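Local coordinates for probable ABC transporter extracellular-binding protein YckB (Bacillus subtilis, PDB 2IEE), which probably binds an as yet unidentified solute outside the cell as part of an ABC transport system in the membrane, at residues Y109-R117 against T174-Q184; P200-K208 against I254-D262. All coordinates share one frame; numbering follows the deposited sequence.

Contacts 1 and 2 both reach the six-stranded mixed sheet of one lobe of a two-lobed solute-binding protein. Strand 108-116 is its common element: 176-180 pairs along one side of it in contact 1, and strand 197-214, which carries 200-208, along the other. The centres of the two contacts lie about 11 Å apart. Y204 joins them twice, as its O meets G112 N at 2.8 Å and its OH meets T113 O at 2.7 Å, both probable hydrogen bonds. I254, in the C-terminal tail, packs on Y182. In this family the solute is held between the lobes; contact 2 lies on the surface, contact 1 is buried.

Contact 1: Y109-R117 against T174-Q184; sequences YSYGTAIVR and TDVILNDYYLQ
T113 and I115 form hydrogen-bonded antiparallel pairs with N179 and I177, joining two strands of the mixed sheet in one lobe of the type II periplasmic-binding fold. T113 N reaches N179 O at 2.8 Å, and I115 N reaches I177 O at 2.9 Å. At D180, the N-cap, the chain turns into helix 181-190, whose Q184 reaches back over the ladder. With its CG beside the backbone N (chi1 -58°), Q184 rests CB on I115 CD1 (3.7 Å), CG near T113 OG1 and I115 CD1, and CD on I115 CG1; OE1 then accepts from T113 OG1 at 2.6 Å, while NE2, also against I115 CG1, gives a nearly straight bond (170°) to I177 O, from above the carbonyl plane. A leucine here would probably leave T113 OG1 without its acceptor and take from I177 O the second of its two donors here. Beyond the ladder, the Y111 and Y181 rings run side by side, planes 18° apart but slid until Y111 OH sits over the Y181 face. S110 OG makes a very short bond to D180 OD1. At the far end the R117 guanidinium uses its edge: NH1 donates to T174 O at 2.8 Å and NH2 forms a salt bridge with D175 OD1 at 2.9 Å, whose mate OD2 accepts from K134 N.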
ATOM      1  N   TYR A 109       5.759   4.845   3.344  1.00 15.14           N
ATOM      2  CA  TYR A 109       5.265   6.200   3.156  1.00 14.89           C
ATOM      3  C   TYR A 109       5.025   6.363   1.662  1.00 15.23           C
ATOM      4  O   TYR A 109       5.846   5.947   0.846  1.00 13.36           O
ATOM      5  CB  TYR A 109       6.300   7.224   3.629  1.00 13.82           C
ATOM      6  CG  TYR A 109       6.680   7.094   5.088  1.00 14.58           C
ATOM      7  CD1 TYR A 109       7.492   6.051   5.528  1.00 15.06           C
ATOM      8  CD2 TYR A 109       6.229   8.019   6.028  1.00 16.15           C
ATOM      9  CE1 TYR A 109       7.852   5.935   6.871  1.00 17.85           C
ATOM     10  CE2 TYR A 109       6.580   7.912   7.376  1.00 16.26           C
ATOM     11  CZ  TYR A 109       7.390   6.870   7.787  1.00 18.15           C
ATOM     12  OH  TYR A 109       7.742   6.760   9.109  1.00 20.60           O
ATOM     13  N   SER A 110       3.901   6.961   1.300  1.00 13.67           N
ATOM     14  CA  SER A 110       3.595   7.140  -0.102  1.00 13.46           C
ATOM     15  C   SER A 110       2.614   8.290  -0.272  1.00 13.81           C
ATOM     16  O   SER A 110       2.344   9.042   0.668  1.00 14.66           O
ATOM     17  CB  SER A 110       3.006   5.843  -0.669  1.00 12.31           C
ATOM     18  OG  SER A 110       2.885   5.902  -2.082  1.00 13.24           O
ATOM     19  N   TYR A 111       2.111   8.422  -1.491  1.00 13.40           N
ATOM     20  CA  TYR A 111       1.146   9.448  -1.857  1.00 14.68           C
ATOM     21  C   TYR A 111       0.602   9.075  -3.240  1.00 12.88           C
ATOM     22  O   TYR A 111       1.171   8.225  -3.922  1.00 11.23           O
ATOM     23  CB  TYR A 111       1.811  10.835  -1.879  1.00 15.21           C
ATOM     24  CG  TYR A 111       3.085  10.912  -2.681  1.00 16.11           C
ATOM     25  CD1 TYR A 111       3.059  10.967  -4.070  1.00 15.52           C
ATOM     26  CD2 TYR A 111       4.322  10.918  -2.046  1.00 17.75           C
ATOM     27  CE1 TYR A 111       4.243  11.026  -4.814  1.00 17.15           C
ATOM     28  CE2 TYR A 111       5.508  10.972  -2.773  1.00 17.59           C
ATOM     29  CZ  TYR A 111       5.464  11.026  -4.153  1.00 19.29           C
ATOM     30  OH  TYR A 111       6.646  11.082  -4.859  1.00 22.02           O
ATOM     31  N   GLY A 112      -0.501   9.694  -3.640  1.00 12.05           N
ATOM     32  CA  GLY A 112      -1.078   9.387  -4.934  1.00 12.19           C
ATOM     33  C   GLY A 112      -0.451  10.169  -6.074  1.00 12.70           C
ATOM     34  O   GLY A 112       0.107  11.245  -5.869  1.00 10.96           O
ATOM     35  N   THR A 113      -0.534   9.619  -7.282  1.00 11.29           N
ATOM     36  CA  THR A 113       0.009  10.284  -8.455  1.00 10.92           C
ATOM     37  C   THR A 113      -0.910   9.997  -9.628  1.00 12.22           C
ATOM     38  O   THR A 113      -1.994   9.443  -9.451  1.00 14.13           O
ATOM     39  CB  THR A 113       1.440   9.790  -8.785  1.00 10.17           C
ATOM     40  OG1 THR A 113       1.441   8.366  -8.942  1.00  8.21           O
ATOM     41  CG2 THR A 113       2.405  10.173  -7.672  1.00  8.35           C
ATOM     42  N   ALA A 114      -0.483  10.387 -10.821  1.00 11.82           N
ATOM     43  CA  ALA A 114      -1.277  10.171 -12.016  1.00 12.61           C
ATOM     44  C   ALA A 114      -0.425   9.679 -13.174  1.00 11.52           C
ATOM     45  O   ALA A 114       0.683  10.164 -13.399  1.00 13.61           O
ATOM     46  CB  ALA A 114      -1.974  11.470 -12.418  1.00 13.05           C
ATOM     47  N   ILE A 115      -0.940   8.702 -13.903  1.00 12.76           N
ATOM     48  CA  ILE A 115      -0.248   8.202 -15.071  1.00 12.30           C
ATOM     49  C   ILE A 115      -0.972   8.837 -16.249  1.00 12.07           C
ATOM     50  O   ILE A 115      -2.197   8.775 -16.348  1.00 12.42           O
ATOM     51  CB  ILE A 115      -0.313   6.672 -15.172  1.00 11.45           C
ATOM     52  CG1 ILE A 115       0.821   6.062 -14.351  1.00 10.60           C
ATOM     53  CG2 ILE A 115      -0.217   6.234 -16.634  1.00  9.65           C
ATOM     54  CD1 ILE A 115       0.784   4.546 -14.300  1.00 12.69           C
ATOM     55  N   VAL A 116      -0.200   9.475 -17.119  1.00 12.25           N
ATOM     56  CA  VAL A 116      -0.734  10.149 -18.295  1.00 10.29           C
ATOM     57  C   VAL A 116       0.141   9.743 -19.478  1.00 12.81           C
ATOM     58  O   VAL A 116       1.074   8.961 -19.305  1.00 12.19           O
ATOM     59  CB  VAL A 116      -0.677  11.687 -18.109  1.00 10.01           C
ATOM     60  CG1 VAL A 116      -1.589  12.108 -16.956  1.00  9.24           C
ATOM     61  CG2 VAL A 116       0.758  12.129 -17.811  1.00 12.18           C
ATOM     62  N   ARG A 117      -0.159  10.253 -20.671  1.00 12.45           N
ATOM     63  CA  ARG A 117       0.651   9.928 -21.839  1.00 12.05           C
ATOM     64  C   ARG A 117       2.043  10.540 -21.719  1.00 11.28           C
ATOM     65  O   ARG A 117       2.202  11.642 -21.201  1.00  9.64           O
ATOM     66  CB  ARG A 117      -0.019  10.433 -23.121  1.00 11.17           C
ATOM     67  CG  ARG A 117      -1.109   9.512 -23.648  1.00 12.02           C
ATOM     68  CD  ARG A 117      -1.765  10.097 -24.887  1.00 10.12           C
ATOM     69  NE  ARG A 117      -2.664  11.200 -24.562  1.00  8.13           N
ATOM     70  CZ  ARG A 117      -3.815  11.052 -23.906  1.00 12.43           C
ATOM     71  NH1 ARG A 117      -4.202   9.847 -23.501  1.00  9.33           N
ATOM     72  NH2 ARG A 117      -4.590  12.105 -23.671  1.00  9.67           N
ATOM     73  N   THR A 174      -8.288   6.798 -23.233  1.00 12.54           N
ATOM     74  CA  THR A 174      -8.535   7.385 -21.919  1.00 10.14           C
ATOM     75  C   THR A 174      -7.416   8.406 -21.724  1.00 12.13           C
ATOM     76  O   THR A 174      -6.495   8.482 -22.544  1.00 10.63           O
ATOM     77  CB  THR A 174      -8.482   6.358 -20.774  1.00 12.14           C
ATOM     78  OG1 THR A 174      -7.248   5.628 -20.835  1.00 12.65           O
ATOM     79  CG2 THR A 174      -9.689   5.409 -20.850  1.00  8.30           C
ATOM     80  N   ASP A 175      -7.476   9.182 -20.647  1.00 12.17           N
ATOM     81  CA  ASP A 175      -6.462  10.208 -20.424  1.00 11.69           C
ATOM     82  C   ASP A 175      -5.575  10.066 -19.203  1.00 12.92           C
ATOM     83  O   ASP A 175      -4.380  10.364 -19.257  1.00 12.16           O
ATOM     84  CB  ASP A 175      -7.122  11.578 -20.334  1.00 12.23           C
ATOM     85  CG  ASP A 175      -7.882  11.936 -21.578  1.00 11.96           C
ATOM     86  OD1 ASP A 175      -7.277  11.879 -22.664  1.00 11.44           O
ATOM     87  OD2 ASP A 175      -9.076  12.286 -21.463  1.00 14.79           O
ATOM     88  N   VAL A 176      -6.152   9.611 -18.098  1.00 11.59           N
ATOM     89  CA  VAL A 176      -5.389   9.538 -16.873  1.00 11.64           C
ATOM     90  C   VAL A 176      -5.830   8.421 -15.940  1.00 12.54           C
ATOM     91  O   VAL A 176      -6.989   8.001 -15.954  1.00 12.38           O
ATOM     92  CB  VAL A 176      -5.515  10.894 -16.144  1.00 11.61           C
ATOM     93  CG1 VAL A 176      -6.977  11.139 -15.802  1.00 12.35           C
ATOM     94  CG2 VAL A 176      -4.646  10.933 -14.891  1.00 10.87           C
ATOM     95  N   ILE A 177      -4.880   7.937 -15.143  1.00 14.34           N
ATOM     96  CA  ILE A 177      -5.126   6.901 -14.146  1.00 12.73           C
ATOM     97  C   ILE A 177      -4.575   7.442 -12.833  1.00 13.98           C
ATOM     98  O   ILE A 177      -3.405   7.817 -12.758  1.00 12.98           O
ATOM     99  CB  ILE A 177      -4.361   5.591 -14.425  1.00 14.52           C
ATOM    100  CG1 ILE A 177      -4.713   5.048 -15.804  1.00 14.37           C
ATOM    101  CG2 ILE A 177      -4.724   4.540 -13.358  1.00  8.83           C
ATOM    102  CD1 ILE A 177      -6.166   4.739 -15.960  1.00 21.09           C
ATOM    103  N   LEU A 178      -5.418   7.483 -11.808  1.00 13.50           N
ATOM    104  CA  LEU A 178      -5.001   7.960 -10.491  1.00 14.09           C
ATOM    105  C   LEU A 178      -4.777   6.751  -9.583  1.00 12.92           C
ATOM    106  O   LEU A 178      -5.652   5.896  -9.462  1.00 12.01           O
ATOM    107  CB  LEU A 178      -6.085   8.862  -9.895  1.00 15.57           C
ATOM    108  CG  LEU A 178      -5.824  10.374  -9.843  1.00 18.70           C
ATOM    109  CD1 LEU A 178      -5.214  10.855 -11.148  1.00 17.24           C
ATOM    110  CD2 LEU A 178      -7.130  11.102  -9.539  1.00 15.77           C
ATOM    111  N   ASN A 179      -3.606   6.665  -8.959  1.00 11.85           N
ATOM    112  CA  ASN A 179      -3.317   5.540  -8.075  1.00 12.54           C
ATOM    113  C   ASN A 179      -2.109   5.872  -7.203  1.00 11.32           C
ATOM    114  O   ASN A 179      -1.540   6.957  -7.315  1.00 12.59           O
ATOM    115  CB  ASN A 179      -3.033   4.280  -8.909  1.00 12.18           C
ATOM    116  CG  ASN A 179      -3.273   2.988  -8.128  1.00 14.55           C
ATOM    117  OD1 ASN A 179      -3.547   3.010  -6.927  1.00 14.91           O
ATOM    118  ND2 ASN A 179      -3.169   1.857  -8.815  1.00 12.23           N
ATOM    119  N   ASP A 180      -1.736   4.939  -6.335  1.00  9.73           N
ATOM    120  CA  ASP A 180      -0.584   5.103  -5.447  1.00 11.05           C
ATOM    121  C   ASP A 180       0.699   5.265  -6.282  1.00 10.71           C
ATOM    122  O   ASP A 180       0.874   4.591  -7.292  1.00 11.01           O
ATOM    123  CB  ASP A 180      -0.461   3.871  -4.550  1.00 10.99           C
ATOM    124  CG  ASP A 180       0.817   3.857  -3.749  1.00 11.59           C
ATOM    125  OD1 ASP A 180       0.892   4.572  -2.727  1.00 14.63           O
ATOM    126  OD2 ASP A 180       1.756   3.138  -4.149  1.00 12.34           O
ATOM    127  N   TYR A 181       1.591   6.149  -5.851  1.00 10.83           N
ATOM    128  CA  TYR A 181       2.833   6.396  -6.573  1.00 10.41           C
ATOM    129  C   TYR A 181       3.626   5.134  -6.872  1.00 11.74           C
ATOM    130  O   TYR A 181       3.933   4.834  -8.025  1.00 11.23           O
ATOM    131  CB  TYR A 181       3.723   7.346  -5.782  1.00 11.59           C
ATOM    132  CG  TYR A 181       5.117   7.473  -6.348  1.00 12.22           C
ATOM    133  CD1 TYR A 181       5.327   7.930  -7.649  1.00 10.99           C
ATOM    134  CD2 TYR A 181       6.228   7.163  -5.574  1.00 10.41           C
ATOM    135  CE1 TYR A 181       6.619   8.082  -8.160  1.00 11.85           C
ATOM    136  CE2 TYR A 181       7.518   7.311  -6.074  1.00 13.08           C
ATOM    137  CZ  TYR A 181       7.707   7.771  -7.362  1.00 11.03           C
ATOM    138  OH  TYR A 181       8.986   7.920  -7.837  1.00 18.23           O
ATOM    139  N   TYR A 182       3.975   4.403  -5.822  1.00 11.52           N
ATOM    140  CA  TYR A 182       4.753   3.193  -5.995  1.00 13.86           C
ATOM    141  C   TYR A 182       4.109   2.159  -6.908  1.00 12.83           C
ATOM    142  O   TYR A 182       4.806   1.539  -7.711  1.00 11.87           O
ATOM    143  CB  TYR A 182       5.089   2.603  -4.627  1.00 14.56           C
ATOM    144  CG  TYR A 182       6.101   3.458  -3.906  1.00 14.64           C
ATOM    145  CD1 TYR A 182       7.383   3.639  -4.434  1.00 13.28           C
ATOM    146  CD2 TYR A 182       5.774   4.124  -2.725  1.00 11.71           C
ATOM    147  CE1 TYR A 182       8.315   4.466  -3.807  1.00 12.74           C
ATOM    148  CE2 TYR A 182       6.701   4.953  -2.089  1.00 11.59           C
ATOM    149  CZ  TYR A 182       7.968   5.121  -2.634  1.00 13.21           C
ATOM    150  OH  TYR A 182       8.883   5.946  -2.015  1.00 12.61           O
ATOM    151  N   LEU A 183       2.792   1.985  -6.813  1.00 11.76           N
ATOM    152  CA  LEU A 183       2.115   1.023  -7.681  1.00 12.88           C
ATOM    153  C   LEU A 183       2.256   1.457  -9.123  1.00 14.09           C
ATOM    154  O   LEU A 183       2.352   0.621 -10.022  1.00 15.65           O
ATOM    155  CB  LEU A 183       0.630   0.925  -7.358  1.00 12.35           C
ATOM    156  CG  LEU A 183       0.261   0.374  -5.985  1.00 13.21           C
ATOM    157  CD1 LEU A 183      -1.262   0.308  -5.884  1.00 11.89           C
ATOM    158  CD2 LEU A 183       0.886  -1.005  -5.797  1.00 11.41           C
ATOM    159  N   GLN A 184       2.265   2.769  -9.345  1.00 13.26           N
ATOM    160  CA  GLN A 184       2.387   3.280 -10.701  1.00 14.40           C
ATOM    161  C   GLN A 184       3.817   3.187 -11.235  1.00 13.85           C
ATOM    162  O   GLN A 184       4.006   3.046 -12.436  1.00 14.97           O
ATOM    163  CB  GLN A 184       1.854   4.721 -10.788  1.00 11.70           C
ATOM    164  CG  GLN A 184       0.391   4.836 -10.344  1.00 11.15           C
ATOM    165  CD  GLN A 184      -0.350   6.022 -10.948  1.00 11.15           C
ATOM    166  OE1 GLN A 184       0.075   7.171 -10.831  1.00 11.39           O
ATOM    167  NE2 GLN A 184      -1.477   5.741 -11.588  1.00 10.42           N
TER
HETATM  168  O   HOH W   1       8.458   6.604   0.350  1.00 13.47           O

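Contact 2: P200-K208 against I254-D262; sequences PDIKYMPNK and IDADVQDVD
The Y204 ring offers neither face nor edge to 254-262: of this side chain CB alone touches the tail, 3.8 Å from V261 CG2. Its CG sits between the backbone N and the carbonyl carbon (chi1 55°), sending the ring inward to the sheet, where OH bonds T113 O and where the side chain touches Y143 of helix 142-149. The pyrrolidine ring of P206 is tightly packed at one corner, with V258 CG1 3.5 Å from CD. The D260 side chain crosses that of P206 at about a right angle, its OD1 3.9 Å from the same CD. Here the C-terminal tail that follows helix 236-244 passes over strand 197-214 at a steep angle, the touching parts running 80° apart, and makes a single beta bridge, Y204 with Q259. Q259 N donates to K203 O at 3.0 Å, from well above the carbonyl plane, whereas M205 N lies nearly in line with the Q259 C=O, 2.9 Å from its O. Y204 CA adds a CA-H...O contact to Q259 O (3.1 Å). Upstream, D257 centres an inverse gamma turn, and the extended aliphatic chain of K203 lies along it, CD 3.8 Å from A256 CB and 3.7 Å from D257 O. Selenomethionine M205 turns to helix 142-149, touching V142 and V146.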
ATOM      1  N   PRO A 200       4.931  14.402 -13.660  1.00 17.06           N
ATOM      2  CA  PRO A 200       5.948  14.995 -12.789  1.00 17.67           C
ATOM      3  C   PRO A 200       5.517  16.005 -11.733  1.00 18.84           C
ATOM      4  O   PRO A 200       6.245  16.219 -10.770  1.00 20.48           O
ATOM      5  CB  PRO A 200       6.939  15.602 -13.784  1.00 18.89           C
ATOM      6  CG  PRO A 200       6.048  16.022 -14.919  1.00 19.56           C
ATOM      7  CD  PRO A 200       5.125  14.824 -15.060  1.00 17.96           C
ATOM      8  N   ASP A 201       4.349  16.622 -11.874  1.00 19.72           N
ATOM      9  CA  ASP A 201       3.958  17.622 -10.881  1.00 19.57           C
ATOM     10  C   ASP A 201       2.793  17.293  -9.957  1.00 19.44           C
ATOM     11  O   ASP A 201       2.642  17.907  -8.900  1.00 21.26           O
ATOM     12  CB  ASP A 201       3.700  18.959 -11.580  1.00 19.45           C
ATOM     13  CG  ASP A 201       4.907  19.435 -12.361  1.00 20.83           C
ATOM     14  OD1 ASP A 201       6.007  19.473 -11.775  1.00 21.31           O
ATOM     15  OD2 ASP A 201       4.762  19.761 -13.558  1.00 23.67           O
ATOM     16  N   ILE A 202       1.977  16.320 -10.338  1.00 17.90           N
ATOM     17  CA  ILE A 202       0.832  15.956  -9.525  1.00 14.43           C
ATOM     18  C   ILE A 202       1.171  14.959  -8.419  1.00 14.88           C
ATOM     19  O   ILE A 202       1.606  13.840  -8.683  1.00 12.97           O
ATOM     20  CB  ILE A 202      -0.296  15.391 -10.416  1.00 14.81           C
ATOM     21  CG1 ILE A 202      -0.835  16.509 -11.320  1.00 16.58           C
ATOM     22  CG2 ILE A 202      -1.406  14.799  -9.563  1.00 11.34           C
ATOM     23  CD1 ILE A 202      -1.792  16.031 -12.406  1.00 16.29           C
ATOM     24  N   LYS A 203       0.981  15.397  -7.177  1.00 14.77           N
ATOM     25  CA  LYS A 203       1.215  14.582  -5.986  1.00 16.36           C
ATOM     26  C   LYS A 203       0.107  14.983  -5.009  1.00 16.56           C
ATOM     27  O   LYS A 203      -0.098  16.167  -4.755  1.00 18.10           O
ATOM     28  CB  LYS A 203       2.586  14.889  -5.367  1.00 16.21           C
ATOM     29  CG  LYS A 203       3.793  14.628  -6.271  1.00 12.83           C
ATOM     30  CD  LYS A 203       5.083  15.084  -5.582  1.00 12.50           C
ATOM     31  CE  LYS A 203       6.339  14.716  -6.385  1.00 12.27           C
ATOM     32  NZ  LYS A 203       6.362  15.332  -7.738  1.00 12.09           N
ATOM     33  N   TYR A 204      -0.613  14.006  -4.467  1.00 15.08           N
ATOM     34  CA  TYR A 204      -1.704  14.316  -3.558  1.00 13.79           C
ATOM     35  C   TYR A 204      -1.938  13.247  -2.498  1.00 15.35           C
ATOM     36  O   TYR A 204      -1.563  12.084  -2.661  1.00 14.61           O
ATOM     37  CB  TYR A 204      -3.005  14.506  -4.346  1.00 10.29           C
ATOM     38  CG  TYR A 204      -3.323  13.313  -5.219  1.00 12.23           C
ATOM     39  CD1 TYR A 204      -2.707  13.159  -6.457  1.00  9.15           C
ATOM     40  CD2 TYR A 204      -4.154  12.290  -4.768  1.00  9.96           C
ATOM     41  CE1 TYR A 204      -2.896  12.024  -7.219  1.00 10.23           C
ATOM     42  CE2 TYR A 204      -4.350  11.137  -5.527  1.00 11.07           C
ATOM     43  CZ  TYR A 204      -3.710  11.011  -6.750  1.00  9.97           C
ATOM     44  OH  TYR A 204      -3.831   9.862  -7.491  1.00 11.99           O
HETATM   45  N   MSE A 205      -2.572  13.669  -1.411  1.00 17.94           N
HETATM   46  CA  MSE A 205      -2.932  12.786  -0.312  1.00 21.20           C
HETATM   47  C   MSE A 205      -1.824  11.909   0.259  1.00 19.30           C
HETATM   48  O   MSE A 205      -1.840  10.690   0.079  1.00 18.32           O
HETATM   49  CB  MSE A 205      -4.086  11.887  -0.746  1.00 26.59           C
HETATM   50  CG  MSE A 205      -4.676  11.065   0.384  1.00 38.30           C
HETATM   51 SE   MSE A 205      -5.540   9.483  -0.283  1.00 54.44          SE
HETATM   52  CE  MSE A 205      -6.579  10.320  -1.689  1.00 45.78           C
ATOM     53  N   PRO A 206      -0.861  12.507   0.973  1.00 18.33           N
ATOM     54  CA  PRO A 206       0.220  11.705   1.549  1.00 17.12           C
ATOM     55  C   PRO A 206      -0.372  10.662   2.504  1.00 16.28           C
ATOM     56  O   PRO A 206      -1.449  10.866   3.058  1.00 15.82           O
ATOM     57  CB  PRO A 206       1.070  12.743   2.274  1.00 18.35           C
ATOM     58  CG  PRO A 206       0.047  13.756   2.714  1.00 18.04           C
ATOM     59  CD  PRO A 206      -0.817  13.892   1.474  1.00 18.91           C
ATOM     60  N   ASN A 207       0.328   9.546   2.684  1.00 15.20           N
ATOM     61  CA  ASN A 207      -0.153   8.483   3.557  1.00 14.14           C
ATOM     62  C   ASN A 207       0.987   7.583   4.013  1.00 15.61           C
ATOM     63  O   ASN A 207       2.056   7.559   3.398  1.00 16.56           O
ATOM     64  CB  ASN A 207      -1.219   7.648   2.823  1.00 14.45           C
ATOM     65  CG  ASN A 207      -0.705   7.042   1.507  1.00 13.34           C
ATOM     66  OD1 ASN A 207       0.065   6.075   1.500  1.00 12.54           O
ATOM     67  ND2 ASN A 207      -1.132   7.614   0.392  1.00 11.95           N
ATOM     68  N   LYS A 208       0.756   6.862   5.105  1.00 14.81           N
ATOM     69  CA  LYS A 208       1.736   5.939   5.655  1.00 15.00           C
ATOM     70  C   LYS A 208       1.012   4.745   6.256  1.00 15.99           C
ATOM     71  O   LYS A 208      -0.112   4.874   6.753  1.00 16.32           O
ATOM     72  CB  LYS A 208       2.599   6.628   6.718  1.00 18.07           C
ATOM     73  CG  LYS A 208       1.847   7.244   7.892  1.00 19.45           C
ATOM     74  CD  LYS A 208       2.811   8.076   8.743  1.00 19.03           C
ATOM     75  CE  LYS A 208       2.100   8.870   9.833  1.00 17.17           C
ATOM     76  NZ  LYS A 208       3.068   9.714  10.602  1.00 16.80           N
ATOM     77  N   ILE A 254       9.331  10.499   1.432  1.00 35.52           N
ATOM     78  CA  ILE A 254       9.843  11.257   0.300  1.00 38.32           C
ATOM     79  C   ILE A 254       9.637  12.748   0.529  1.00 39.65           C
ATOM     80  O   ILE A 254       8.508  13.209   0.697  1.00 39.63           O
ATOM     81  CB  ILE A 254       9.122  10.866  -1.012  1.00 39.49           C
ATOM     82  CG1 ILE A 254       9.437   9.411  -1.371  1.00 40.29           C
ATOM     83  CG2 ILE A 254       9.540  11.805  -2.141  1.00 40.26           C
ATOM     84  CD1 ILE A 254       8.738   8.924  -2.630  1.00 40.61           C
ATOM     85  N   ASP A 255      10.731  13.500   0.544  1.00 41.59           N
ATOM     86  CA  ASP A 255      10.649  14.941   0.729  1.00 42.87           C
ATOM     87  C   ASP A 255      10.109  15.525  -0.574  1.00 42.91           C
ATOM     88  O   ASP A 255      10.872  15.846  -1.489  1.00 42.76           O
ATOM     89  CB  ASP A 255      12.034  15.511   1.040  1.00 44.57           C
ATOM     90  CG  ASP A 255      12.023  17.018   1.204  1.00 46.10           C
ATOM     91  OD1 ASP A 255      11.153  17.534   1.940  1.00 47.69           O
ATOM     92  OD2 ASP A 255      12.890  17.688   0.603  1.00 46.07           O
ATOM     93  N   ALA A 256       8.789  15.650  -0.660  1.00 41.63           N
ATOM     94  CA  ALA A 256       8.159  16.175  -1.865  1.00 41.24           C
ATOM     95  C   ALA A 256       7.020  17.145  -1.572  1.00 40.92           C
ATOM     96  O   ALA A 256       6.499  17.195  -0.458  1.00 40.64           O
ATOM     97  CB  ALA A 256       7.651  15.019  -2.722  1.00 41.36           C
ATOM     98  N   ASP A 257       6.645  17.916  -2.588  1.00 40.74           N
ATOM     99  CA  ASP A 257       5.564  18.891  -2.481  1.00 41.42           C
ATOM    100  C   ASP A 257       4.236  18.165  -2.710  1.00 40.92           C
ATOM    101  O   ASP A 257       3.739  18.115  -3.837  1.00 40.15           O
ATOM    102  CB  ASP A 257       5.748  19.982  -3.545  1.00 43.29           C
ATOM    103  CG  ASP A 257       4.854  21.190  -3.314  1.00 45.33           C
ATOM    104  OD1 ASP A 257       3.617  21.023  -3.231  1.00 46.37           O
ATOM    105  OD2 ASP A 257       5.395  22.315  -3.220  1.00 46.81           O
ATOM    106  N   VAL A 258       3.666  17.607  -1.644  1.00 39.51           N
ATOM    107  CA  VAL A 258       2.411  16.871  -1.758  1.00 38.83           C
ATOM    108  C   VAL A 258       1.195  17.692  -1.335  1.00 39.83           C
ATOM    109  O   VAL A 258       1.157  18.261  -0.246  1.00 39.98           O
ATOM    110  CB  VAL A 258       2.449  15.570  -0.928  1.00 37.75           C
ATOM    111  CG1 VAL A 258       1.225  14.717  -1.238  1.00 35.56           C
ATOM    112  CG2 VAL A 258       3.722  14.802  -1.231  1.00 33.79           C
ATOM    113  N   GLN A 259       0.196  17.723  -2.209  1.00 41.11           N
ATOM    114  CA  GLN A 259      -1.036  18.475  -1.992  1.00 42.57           C
ATOM    115  C   GLN A 259      -2.089  17.707  -1.193  1.00 43.13           C
ATOM    116  O   GLN A 259      -2.333  16.526  -1.447  1.00 42.66           O
ATOM    117  CB  GLN A 259      -1.612  18.869  -3.354  1.00 42.95           C
ATOM    118  CG  GLN A 259      -2.857  19.720  -3.314  1.00 45.80           C
ATOM    119  CD  GLN A 259      -3.326  20.089  -4.706  1.00 47.09           C
ATOM    120  OE1 GLN A 259      -2.563  20.637  -5.502  1.00 48.77           O
ATOM    121  NE2 GLN A 259      -4.581  19.788  -5.010  1.00 49.66           N
ATOM    122  N   ASP A 260      -2.707  18.376  -0.225  1.00 43.31           N
ATOM    123  CA  ASP A 260      -3.749  17.746   0.578  1.00 44.14           C
ATOM    124  C   ASP A 260      -5.084  17.868  -0.147  1.00 45.25           C
ATOM    125  O   ASP A 260      -5.351  18.877  -0.800  1.00 44.51           O
ATOM    126  CB  ASP A 260      -3.852  18.411   1.955  1.00 44.27           C
ATOM    127  CG  ASP A 260      -2.845  17.859   2.953  1.00 44.46           C
ATOM    128  OD1 ASP A 260      -2.881  16.641   3.228  1.00 42.38           O
ATOM    129  OD2 ASP A 260      -2.019  18.646   3.462  1.00 44.69           O
ATOM    130  N   VAL A 261      -5.916  16.836  -0.034  1.00 46.64           N
ATOM    131  CA  VAL A 261      -7.225  16.835  -0.678  1.00 47.97           C
ATOM    132  C   VAL A 261      -8.325  16.539   0.342  1.00 48.97           C
ATOM    133  O   VAL A 261      -8.094  15.841   1.328  1.00 48.88           O
ATOM    134  CB  VAL A 261      -7.284  15.787  -1.817  1.00 48.07           C
ATOM    135  CG1 VAL A 261      -8.620  15.877  -2.545  1.00 47.36           C
ATOM    136  CG2 VAL A 261      -6.132  16.017  -2.791  1.00 46.74           C
ATOM    137  N   ASP A 262      -9.517  17.075   0.100  1.00 51.70           N
ATOM    138  CA  ASP A 262     -10.654  16.889   1.001  1.00 53.59           C
ATOM    139  C   ASP A 262     -11.099  15.436   1.136  1.00 53.59           C
ATOM    140  O   ASP A 262     -10.957  14.880   2.246  1.00 53.02           O
ATOM    141  CB  ASP A 262     -11.835  17.740   0.527  1.00 55.74           C
ATOM    142  CG  ASP A 262     -11.493  19.214   0.453  1.00 57.96           C
ATOM    143  OD1 ASP A 262     -10.605  19.576  -0.347  1.00 59.32           O
ATOM    144  OD2 ASP A 262     -12.105  20.009   1.198  1.00 58.94           O
TER